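Local coordinates for protein dioxygenase (Pseudomonas brassicacearum, PDB 5V2D) that probably cleaves the central double bond of lignin-derived stilbenes with molecular oxygen, using a bound non-haem iron, at residues T244-V249 with A308-G313; F279-R284 with R292-P297; G313-D318 with F352-G357; P365-P370 with G388-F393. All blocks are in the same frame, centred on the assembly; numbering follows the deposited sequence.

Overall arrangement
Along the chain of this probable beta-propeller, as in carotenoid cleavage oxygenases, the four contacts join strands within blades and between them. From the N terminus, contact 1 opens at 244-249 and closes a loop at 308-313, joining the sheet that runs from strand 242-243 to strand 292-298 to the one that runs from 301-311 to 364-365. Nested in this loop is contact 2, the hairpin of 279-284 with 292-297. Contact 3 follows in series, sharing Gly313 with contact 1, and closes the chain between 318 and 352. Contact 4 closes the chain between 370 and 388, setting a linker against the next sheet. Contacts 1, 2 and 3 touch one another; contact 4 meets only contact 3, through Leu366 and Asp318.

Contact 1: residues T244-V249 with A308-G313; sequences TERYVV and AFDEDG
Asp310 thrusts its buried carboxylate into the turn formed by Thr244 to Tyr247 and is gripped there through both oxygens; a chi1 of 74° sets CG between its backbone N and carbonyl carbon, aimed at the turn. The guanidinium of Arg246 stands almost perpendicular to it, the two planes 86° apart, and takes hold side-on: NE reaches the syn lone pair of OD2 at 2.7 Å, a salt bridge, while NH2 bonds to the backbone O of the same Asp310 at 3.2 Å. Crosswise too lies the ring of Tyr247, whose edge is turned to the carboxylate with CD2 3.6 Å from Asp310 CG. The other oxygen is shared. Thr244 OG1 donates to OD1 at 2.6 Å on its anti side, and Arg246 N approaches OD1 on the syn side at 3.0 Å. Donating one way, Thr244 OG1 accepts the other way, from Tyr247 N at 3.0 Å. With several donors gathered on it, the carboxylate probably stays ionised and is fixed in rotation. Beside these bonds, Thr244 CG2 rests 3.5 Å from Phe309 CA, and a water links Glu245 N to Asp310 N. The turn is an ST motif whose threonine hydroxyl also donates to an aspartate of the adjacent blade, a polar clasp between two neighbouring sheets of the propeller.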
# COMPACT_ATOMS: atom_id res chain seq x y z
N THR A 244 -2.25 -17.89 -4.13
CA THR A 244 -1.59 -19.06 -3.60
C THR A 244 -1.12 -19.86 -4.79
O THR A 244 -1.25 -19.44 -5.93
CB THR A 244 -2.49 -19.87 -2.64
OG1 THR A 244 -3.51 -20.56 -3.35
CG2 THR A 244 -3.19 -18.98 -1.61
N GLU A 245 -0.59 -21.06 -4.52
CA GLU A 245 -0.13 -21.91 -5.65
C GLU A 245 -1.27 -22.24 -6.56
O GLU A 245 -1.13 -22.22 -7.74
CB GLU A 245 0.49 -23.23 -5.12
CG GLU A 245 1.86 -22.92 -4.47
CD GLU A 245 2.40 -24.04 -3.58
OE1 GLU A 245 1.73 -24.46 -2.53
OE2 GLU A 245 3.51 -24.48 -3.95
N ARG A 246 -2.45 -22.52 -6.01
CA ARG A 246 -3.58 -22.95 -6.80
C ARG A 246 -4.79 -22.05 -6.80
O ARG A 246 -5.72 -22.32 -7.57
CB ARG A 246 -3.99 -24.37 -6.35
CG ARG A 246 -2.97 -25.45 -6.80
CD ARG A 246 -3.06 -26.66 -5.91
NE ARG A 246 -2.50 -26.41 -4.56
CZ ARG A 246 -1.24 -26.59 -4.17
NH1 ARG A 246 -0.30 -27.01 -4.99
NH2 ARG A 246 -0.89 -26.29 -2.90
N TYR A 247 -4.84 -21.02 -5.95
CA TYR A 247 -6.05 -20.20 -5.83
C TYR A 247 -5.72 -18.71 -5.78
O TYR A 247 -4.60 -18.31 -5.49
CB TYR A 247 -6.84 -20.55 -4.57
CG TYR A 247 -7.40 -21.92 -4.65
CD1 TYR A 247 -8.56 -22.20 -5.36
CD2 TYR A 247 -6.70 -22.98 -4.07
CE1 TYR A 247 -9.00 -23.48 -5.51
CE2 TYR A 247 -7.14 -24.30 -4.21
CZ TYR A 247 -8.31 -24.53 -4.90
OH TYR A 247 -8.78 -25.76 -5.05
N VAL A 248 -6.74 -17.91 -6.05
CA VAL A 248 -6.72 -16.47 -5.88
C VAL A 248 -7.93 -16.13 -5.01
O VAL A 248 -8.98 -16.72 -5.17
CB VAL A 248 -6.83 -15.84 -7.26
CG1 VAL A 248 -7.03 -14.36 -7.18
CG2 VAL A 248 -5.56 -16.12 -8.02
N VAL A 249 -7.79 -15.18 -4.08
CA VAL A 249 -8.85 -14.73 -3.20
C VAL A 249 -8.98 -13.21 -3.30
O VAL A 249 -7.97 -12.49 -3.14
CB VAL A 249 -8.56 -15.10 -1.75
CG1 VAL A 249 -9.70 -14.64 -0.84
CG2 VAL A 249 -8.34 -16.60 -1.63
N ALA A 308 -0.58 -15.86 2.06
CA ALA A 308 -1.63 -16.85 1.88
C ALA A 308 -1.04 -18.11 1.30
O ALA A 308 -0.01 -18.06 0.65
CB ALA A 308 -2.70 -16.30 0.92
N PHE A 309 -1.67 -19.23 1.55
CA PHE A 309 -1.27 -20.47 0.93
C PHE A 309 -2.46 -21.40 0.93
O PHE A 309 -3.49 -21.13 1.58
CB PHE A 309 -0.05 -21.06 1.66
CG PHE A 309 -0.32 -21.42 3.06
CD1 PHE A 309 -0.74 -22.72 3.40
CD2 PHE A 309 -0.21 -20.46 4.06
CE1 PHE A 309 -1.00 -23.05 4.73
CE2 PHE A 309 -0.52 -20.79 5.40
CZ PHE A 309 -0.92 -22.09 5.71
N ASP A 310 -2.38 -22.49 0.20
CA ASP A 310 -3.50 -23.44 0.17
C ASP A 310 -2.95 -24.86 0.34
O ASP A 310 -1.80 -25.15 -0.03
CB ASP A 310 -4.35 -23.31 -1.08
CG ASP A 310 -3.68 -23.87 -2.35
OD1 ASP A 310 -3.11 -23.10 -3.16
OD2 ASP A 310 -3.76 -25.10 -2.54
N GLU A 311 -3.79 -25.72 0.89
CA GLU A 311 -3.38 -27.11 1.08
C GLU A 311 -4.64 -27.95 1.18
O GLU A 311 -5.58 -27.62 1.92
CB GLU A 311 -2.58 -27.24 2.37
CG GLU A 311 -1.87 -28.56 2.43
CD GLU A 311 -1.28 -28.90 3.81
OE1 GLU A 311 -1.11 -28.00 4.69
OE2 GLU A 311 -0.99 -30.11 4.00
N ASP A 312 -4.71 -28.99 0.35
CA ASP A 312 -5.88 -29.88 0.28
C ASP A 312 -7.11 -29.10 -0.14
O ASP A 312 -7.15 -28.40 -1.23
CB ASP A 312 -6.03 -30.69 1.61
CG ASP A 312 -4.81 -31.61 1.84
OD1 ASP A 312 -4.33 -32.24 0.84
OD2 ASP A 312 -4.27 -31.66 2.96
N GLY A 313 -8.16 -29.14 0.65
CA GLY A 313 -9.30 -28.32 0.17
C GLY A 313 -9.26 -26.82 0.51
O GLY A 313 -10.31 -26.16 0.30
O HOH W 1 -0.13 -22.39 -1.72

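Contact 2: residues F279-R284 with R292-P297; sequences FAVVPR and RWFKGP
Trp293 carries CG beside its own backbone N (chi1 -70°), and a chi2 of 93° then swings the indole so that one face lies against Ala280. The methyl CB sits 3.7 Å from the centroid of the six-membered ring, a CH-pi contact made over the face, with CZ3 and CH2 the nearest carbons. On the opposite side of the sheet, Phe294 uses a similar first torsion (-68°) to lay the CD2–CE2 side of its ring by Val281, whose CG2 comes within 3.8 Å of Phe294 CD2, the two side chains crossing at a slant. Four backbone hydrogen bonds hold the strands in register. Phe279 and Phe294 exchange both of theirs at 2.8 Å from N to O, and Val281 and Arg292 do likewise. Between these two hydrogen-bonded pairs, the non-hydrogen-bonded pair of Ala280 and Trp293 adds a CA-H...O contact, Trp293 CA to Phe279 O at 3.3 Å. Phe230 of strand 224-231 packs on the Ala280 and Trp293 face, whereas Phe352 meets the Phe279 and Phe294 rings. Backbone bonding therefore sets the spacing of this beta hairpin, while contacts of Ala280 and Val281 with aromatic rings, chiefly dispersion, cover its two faces.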
# COMPACT_ATOMS: atom_id res chain seq x y z
N PHE A 279 -15.66 -12.71 0.23
CA PHE A 279 -14.44 -13.21 -0.41
C PHE A 279 -14.81 -14.06 -1.62
O PHE A 279 -15.62 -15.03 -1.47
CB PHE A 279 -13.66 -14.07 0.58
CG PHE A 279 -13.27 -13.34 1.83
CD1 PHE A 279 -14.15 -13.25 2.92
CD2 PHE A 279 -12.04 -12.70 1.91
CE1 PHE A 279 -13.81 -12.60 4.06
CE2 PHE A 279 -11.66 -12.05 3.07
CZ PHE A 279 -12.52 -12.01 4.15
N ALA A 280 -14.24 -13.76 -2.77
CA ALA A 280 -14.32 -14.64 -3.93
C ALA A 280 -13.05 -15.49 -4.01
O ALA A 280 -11.95 -14.98 -3.94
CB ALA A 280 -14.44 -13.82 -5.18
N VAL A 281 -13.19 -16.80 -4.14
CA VAL A 281 -12.07 -17.71 -4.19
C VAL A 281 -12.19 -18.48 -5.48
O VAL A 281 -13.26 -19.00 -5.79
CB VAL A 281 -12.12 -18.70 -3.02
CG1 VAL A 281 -10.98 -19.68 -3.13
CG2 VAL A 281 -12.15 -18.03 -1.67
N VAL A 282 -11.16 -18.42 -6.30
CA VAL A 282 -11.21 -19.04 -7.58
C VAL A 282 -9.90 -19.73 -7.91
O VAL A 282 -8.84 -19.23 -7.55
CB VAL A 282 -11.57 -17.98 -8.65
CG1 VAL A 282 -10.54 -16.88 -8.81
CG2 VAL A 282 -11.82 -18.66 -9.97
N PRO A 283 -9.96 -20.86 -8.62
CA PRO A 283 -8.68 -21.44 -9.04
C PRO A 283 -7.90 -20.54 -9.93
O PRO A 283 -8.46 -19.86 -10.82
CB PRO A 283 -9.05 -22.77 -9.81
CG PRO A 283 -10.43 -23.08 -9.34
CD PRO A 283 -11.08 -21.76 -8.93
N ARG A 284 -6.59 -20.55 -9.71
CA ARG A 284 -5.69 -19.68 -10.37
C ARG A 284 -5.65 -19.88 -11.88
O ARG A 284 -5.44 -18.94 -12.66
CB ARG A 284 -4.34 -19.93 -9.77
CG ARG A 284 -3.36 -18.84 -10.08
CD ARG A 284 -2.19 -18.87 -9.08
NE ARG A 284 -0.98 -18.51 -9.83
CZ ARG A 284 0.24 -18.57 -9.38
NH1 ARG A 284 1.23 -18.25 -10.19
NH2 ARG A 284 0.49 -18.99 -8.14
N ARG A 292 -16.09 -19.35 -6.07
CA ARG A 292 -16.93 -19.61 -4.89
C ARG A 292 -16.90 -18.42 -3.96
O ARG A 292 -15.82 -17.81 -3.76
CB ARG A 292 -16.40 -20.80 -4.10
CG ARG A 292 -16.73 -22.15 -4.77
CD ARG A 292 -18.18 -22.56 -4.39
NE ARG A 292 -18.15 -22.73 -2.95
CZ ARG A 292 -17.56 -23.76 -2.36
NH1 ARG A 292 -16.96 -24.74 -3.07
NH2 ARG A 292 -17.54 -23.76 -1.06
N TRP A 293 -18.03 -18.12 -3.33
CA TRP A 293 -18.16 -16.96 -2.43
C TRP A 293 -18.24 -17.35 -0.97
O TRP A 293 -18.92 -18.35 -0.61
CB TRP A 293 -19.39 -16.17 -2.84
CG TRP A 293 -19.17 -15.49 -4.19
CD1 TRP A 293 -19.51 -16.00 -5.43
CD2 TRP A 293 -18.55 -14.24 -4.43
NE1 TRP A 293 -19.14 -15.13 -6.39
CE2 TRP A 293 -18.56 -14.03 -5.83
CE3 TRP A 293 -18.00 -13.24 -3.61
CZ2 TRP A 293 -18.05 -12.87 -6.44
CZ3 TRP A 293 -17.49 -12.06 -4.23
CH2 TRP A 293 -17.52 -11.92 -5.61
N PHE A 294 -17.53 -16.63 -0.12
CA PHE A 294 -17.60 -16.89 1.30
C PHE A 294 -17.91 -15.57 1.98
O PHE A 294 -17.50 -14.48 1.49
CB PHE A 294 -16.31 -17.41 1.83
CG PHE A 294 -15.95 -18.80 1.34
CD1 PHE A 294 -16.19 -19.91 2.14
CD2 PHE A 294 -15.33 -18.95 0.10
CE1 PHE A 294 -15.85 -21.17 1.70
CE2 PHE A 294 -15.04 -20.20 -0.42
CZ PHE A 294 -15.26 -21.33 0.41
N LYS A 295 -18.56 -15.62 3.13
CA LYS A 295 -18.99 -14.46 3.87
C LYS A 295 -18.44 -14.44 5.27
O LYS A 295 -18.64 -15.39 6.03
CB LYS A 295 -20.50 -14.49 4.06
CG LYS A 295 -21.26 -14.27 2.78
CD LYS A 295 -22.74 -14.58 3.05
CE LYS A 295 -23.70 -13.71 2.23
NZ LYS A 295 -24.84 -14.61 2.00
N GLY A 296 -17.91 -13.30 5.67
CA GLY A 296 -17.41 -13.06 7.00
C GLY A 296 -18.32 -12.08 7.74
O GLY A 296 -19.36 -11.70 7.24
N PRO A 297 -17.96 -11.70 8.94
CA PRO A 297 -18.73 -10.76 9.73
C PRO A 297 -19.01 -9.42 9.10
O PRO A 297 -18.22 -8.87 8.29
CB PRO A 297 -17.85 -10.54 10.98
CG PRO A 297 -17.04 -11.79 11.10
CD PRO A 297 -16.79 -12.21 9.69

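Contact 3: residues G313-D318 with F352-G357; sequences GKVYVD and FDLNSG
Two neighbouring antiparallel strands of one propeller blade, 314-322 and 345-353, pair here through Val315 and Phe352, close to where the second strand runs out into a turn. The hydrogen-bonded pair exchanges Phe352 N to Val315 O at 2.8 Å and Val315 N to Phe352 O at 2.9 Å. One step further, Leu354 N donates to Gly313 O at 2.9 Å, carrying the ladder past the last strand residue. There the chain bends in a type I turn from Asp353 to Ser356. Asp353 CG is anti to its backbone nitrogen (chi1 -175°), which lets OD1 reach forward along the chain to accept from Asn355 N at 3.0 Å, an Asx turn; the donor comes from above the carboxylate plane. The same side chain runs alongside Lys314, both pointing the same way, with the aliphatic CG of the lysine near the carboxylate and NZ making a long salt bridge to OD2 at 3.7 Å. On the other face, with Val315, Val317 and Phe352, the contacts are apolar. Val317 CG2 touches the edge of the Phe352 ring, in its plane, 3.9 Å from CE1, and Val315 CG2 meets Leu354 CD2 obliquely at 4.1 Å. Val249 and Tyr247 of the preceding sheet pack on this apolar face, and in the conformer modelled here Arg292 NH1 bonds to Leu354 O. The two faces thus differ in chemistry: an ion pair that is probably weak on the partly exposed face, and a largely buried hydrocarbon layer on the other, while the backbone bonds supply the directional hold.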
# COMPACT_ATOMS: atom_id res chain seq x y z
N GLY A 313 -8.16 -29.14 0.65
CA GLY A 313 -9.30 -28.32 0.17
C GLY A 313 -9.26 -26.82 0.51
O GLY A 313 -10.31 -26.16 0.30
N LYS A 314 -8.20 -26.35 1.19
CA LYS A 314 -8.38 -25.19 2.05
C LYS A 314 -7.41 -24.11 1.67
O LYS A 314 -6.22 -24.35 1.51
CB LYS A 314 -8.16 -25.58 3.49
CG LYS A 314 -9.19 -26.59 4.00
CD LYS A 314 -8.66 -27.35 5.18
CE LYS A 314 -9.16 -28.79 4.99
NZ LYS A 314 -9.93 -29.09 6.19
N VAL A 315 -7.93 -22.91 1.61
CA VAL A 315 -7.14 -21.72 1.36
C VAL A 315 -7.02 -20.90 2.66
O VAL A 315 -8.03 -20.60 3.30
CB VAL A 315 -7.84 -20.89 0.27
CG1 VAL A 315 -6.95 -19.70 -0.06
CG2 VAL A 315 -7.99 -21.72 -0.96
N TYR A 316 -5.80 -20.54 3.04
CA TYR A 316 -5.57 -19.76 4.21
C TYR A 316 -5.06 -18.37 3.83
O TYR A 316 -4.09 -18.25 3.06
CB TYR A 316 -4.53 -20.49 5.10
CG TYR A 316 -4.92 -21.90 5.46
CD1 TYR A 316 -4.46 -22.97 4.71
CD2 TYR A 316 -5.74 -22.17 6.57
CE1 TYR A 316 -4.81 -24.27 5.04
CE2 TYR A 316 -6.08 -23.48 6.91
CZ TYR A 316 -5.62 -24.50 6.15
OH TYR A 316 -5.96 -25.82 6.43
N VAL A 317 -5.63 -17.33 4.42
CA VAL A 317 -5.20 -15.95 4.16
C VAL A 317 -4.97 -15.23 5.47
O VAL A 317 -5.89 -15.13 6.29
CB VAL A 317 -6.27 -15.20 3.36
CG1 VAL A 317 -5.80 -13.82 3.01
CG2 VAL A 317 -6.53 -15.94 2.04
N ASP A 318 -3.80 -14.67 5.65
CA ASP A 318 -3.42 -13.91 6.84
C ASP A 318 -3.42 -12.42 6.56
O ASP A 318 -2.83 -11.96 5.56
CB ASP A 318 -2.04 -14.35 7.35
CG ASP A 318 -2.01 -15.85 7.75
OD1 ASP A 318 -0.90 -16.50 7.76
OD2 ASP A 318 -3.10 -16.38 8.04
N PHE A 352 -10.72 -20.81 4.16
CA PHE A 352 -11.80 -20.97 3.19
C PHE A 352 -11.72 -22.46 2.76
O PHE A 352 -10.83 -22.86 2.02
CB PHE A 352 -11.64 -20.04 1.98
CG PHE A 352 -11.57 -18.59 2.35
CD1 PHE A 352 -10.34 -17.96 2.43
CD2 PHE A 352 -12.67 -17.91 2.77
CE1 PHE A 352 -10.26 -16.62 2.75
CE2 PHE A 352 -12.60 -16.58 3.11
CZ PHE A 352 -11.37 -15.92 3.12
N ASP A 353 -12.65 -23.24 3.27
CA ASP A 353 -12.69 -24.68 3.04
C ASP A 353 -13.59 -24.90 1.87
O ASP A 353 -14.86 -24.75 2.01
CB ASP A 353 -13.20 -25.42 4.26
CG ASP A 353 -13.13 -26.97 4.09
OD1 ASP A 353 -12.88 -27.50 2.96
OD2 ASP A 353 -13.16 -27.63 5.16
N LEU A 354 -12.98 -25.19 0.71
CA LEU A 354 -13.76 -25.29 -0.50
C LEU A 354 -14.72 -26.56 -0.50
O LEU A 354 -15.61 -26.64 -1.33
CB LEU A 354 -12.81 -25.39 -1.69
CG LEU A 354 -12.46 -24.25 -2.63
CD1 LEU A 354 -13.31 -22.96 -2.50
CD2 LEU A 354 -10.95 -24.02 -2.64
N ASN A 355 -14.42 -27.51 0.38
CA ASN A 355 -15.24 -28.77 0.46
C ASN A 355 -16.26 -28.78 1.54
O ASN A 355 -16.74 -29.84 1.97
CB ASN A 355 -14.31 -29.93 0.71
CG ASN A 355 -13.39 -30.12 -0.45
OD1 ASN A 355 -13.85 -29.93 -1.58
ND2 ASN A 355 -12.11 -30.32 -0.17
N SER A 356 -16.54 -27.64 2.08
CA SER A 356 -17.42 -27.62 3.27
C SER A 356 -18.80 -27.15 2.76
O SER A 356 -18.99 -26.64 1.61
CB SER A 356 -16.82 -26.75 4.36
OG SER A 356 -17.58 -25.53 4.51
N GLY A 357 -19.78 -27.36 3.61
CA GLY A 357 -21.15 -26.90 3.30
C GLY A 357 -21.35 -25.39 3.50
O GLY A 357 -22.25 -24.84 2.99

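Contact 4: residues P365-P370 with G388-F393; sequences PLTDYP and GFLLAF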
# COMPACT_ATOMS: atom_id res chain seq x y z
N PRO A 365 -7.59 -15.24 15.44
CA PRO A 365 -6.47 -14.34 15.71
C PRO A 365 -5.12 -14.99 15.69
O PRO A 365 -4.95 -16.10 16.12
CB PRO A 365 -6.78 -13.77 17.13
CG PRO A 365 -7.77 -14.68 17.76
CD PRO A 365 -8.47 -15.44 16.62
N LEU A 366 -4.16 -14.28 15.13
CA LEU A 366 -2.79 -14.66 15.15
C LEU A 366 -1.95 -13.73 16.04
O LEU A 366 -0.82 -14.05 16.33
CB LEU A 366 -2.25 -14.60 13.74
CG LEU A 366 -2.85 -15.47 12.68
CD1 LEU A 366 -2.22 -15.21 11.31
CD2 LEU A 366 -2.60 -16.95 13.07
N THR A 367 -2.47 -12.54 16.35
CA THR A 367 -1.81 -11.67 17.32
C THR A 367 -2.92 -11.18 18.21
O THR A 367 -4.12 -11.26 17.88
CB THR A 367 -1.16 -10.37 16.67
OG1 THR A 367 -2.14 -9.46 16.07
CG2 THR A 367 -0.07 -10.75 15.67
N ASP A 368 -2.56 -10.62 19.33
CA ASP A 368 -3.55 -9.97 20.16
C ASP A 368 -3.30 -8.46 20.19
O ASP A 368 -3.72 -7.80 21.11
CB ASP A 368 -3.54 -10.59 21.55
CG ASP A 368 -2.24 -10.36 22.29
OD1 ASP A 368 -1.23 -9.84 21.70
OD2 ASP A 368 -2.23 -10.66 23.50
N TYR A 369 -2.58 -7.93 19.20
CA TYR A 369 -2.33 -6.48 19.11
C TYR A 369 -2.65 -6.01 17.68
O TYR A 369 -2.52 -6.78 16.74
CB TYR A 369 -0.86 -6.12 19.48
CG TYR A 369 0.19 -6.92 18.74
CD1 TYR A 369 0.75 -8.05 19.28
CD2 TYR A 369 0.63 -6.50 17.46
CE1 TYR A 369 1.76 -8.76 18.60
CE2 TYR A 369 1.57 -7.24 16.76
CZ TYR A 369 2.15 -8.34 17.34
OH TYR A 369 3.11 -9.04 16.62
N PRO A 370 -3.05 -4.75 17.55
CA PRO A 370 -3.27 -4.20 16.18
C PRO A 370 -1.95 -3.98 15.48
O PRO A 370 -0.92 -3.63 16.09
CB PRO A 370 -3.95 -2.84 16.42
CG PRO A 370 -3.64 -2.47 17.86
CD PRO A 370 -3.36 -3.77 18.63
N GLY A 388 6.44 -13.24 9.66
CA GLY A 388 5.99 -11.95 9.06
C GLY A 388 6.58 -10.77 9.82
O GLY A 388 6.97 -10.92 11.00
N PHE A 389 6.78 -9.68 9.11
CA PHE A 389 7.21 -8.46 9.66
C PHE A 389 6.01 -7.52 9.61
O PHE A 389 5.22 -7.57 8.66
CB PHE A 389 8.42 -7.95 8.89
CG PHE A 389 9.59 -8.89 8.89
CD1 PHE A 389 9.83 -9.72 7.83
CD2 PHE A 389 10.38 -9.00 10.03
CE1 PHE A 389 10.95 -10.57 7.81
CE2 PHE A 389 11.43 -9.93 10.06
CZ PHE A 389 11.76 -10.72 8.96
N LEU A 390 5.86 -6.66 10.58
CA LEU A 390 4.65 -5.90 10.75
C LEU A 390 5.04 -4.60 11.40
O LEU A 390 6.04 -4.52 12.12
CB LEU A 390 3.72 -6.60 11.80
CG LEU A 390 3.25 -8.03 11.56
CD1 LEU A 390 2.67 -8.68 12.80
CD2 LEU A 390 2.19 -8.01 10.50
N LEU A 391 4.21 -3.59 11.25
CA LEU A 391 4.27 -2.41 12.05
C LEU A 391 3.14 -2.50 13.06
O LEU A 391 2.04 -3.01 12.78
CB LEU A 391 4.06 -1.14 11.21
CG LEU A 391 5.04 -0.93 10.04
CD1 LEU A 391 4.85 0.44 9.41
CD2 LEU A 391 6.47 -1.05 10.59
N ALA A 392 3.37 -1.96 14.25
CA ALA A 392 2.33 -1.95 15.27
C ALA A 392 2.39 -0.66 16.07
O ALA A 392 3.41 0.04 16.10
CB ALA A 392 2.52 -3.13 16.21
N PHE A 393 1.27 -0.34 16.71
CA PHE A 393 1.17 0.82 17.59
C PHE A 393 0.82 0.29 19.00
O PHE A 393 -0.13 -0.44 19.15
CB PHE A 393 0.06 1.74 17.15
CG PHE A 393 -0.20 2.89 18.08
CD1 PHE A 393 0.79 3.63 18.60
CD2 PHE A 393 -1.52 3.16 18.48
CE1 PHE A 393 0.53 4.69 19.46
CE2 PHE A 393 -1.79 4.22 19.35
CZ PHE A 393 -0.74 4.99 19.84
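Apolar touching carries the meeting of Tyr369 with Leu390 and Ala392. The phenol ring crosses the leucine at a slant, with OH 3.9 Å from Leu390 CD1, and farther back along the ring CD2 lies 4.1 Å from Ala392 CB. A chi1 of 52°, which sets the ring between the backbone N and the carbonyl carbon of Tyr369, turns it back over its own segment, where Thr367 CB sits 3.8 Å above the ring centre on one face.

Set apart from these is a carbonyl contact: O of Pro370, the residue after Tyr369, packs 3.5 Å from Ala392 CB.

Polar bonding brings no hydrogen bond across the two segments and works instead within the linker and toward its surroundings. Thr367 OG1 donates to Tyr369 O at 2.8 Å, in the carbonyl plane on a lone pair, a bond that closes the bend from Thr367 to Tyr369. The same OG1 is bonded to Leu347 N in the preceding sheet, and Tyr369 OH reaches Ser424 OG in the following one. Such a linker, leading from the outermost strand of one sheet into the first strand of the next, with an aromatic ring packed against the latter, is consistent with a blade-to-blade connection of a beta-propeller, as in this family.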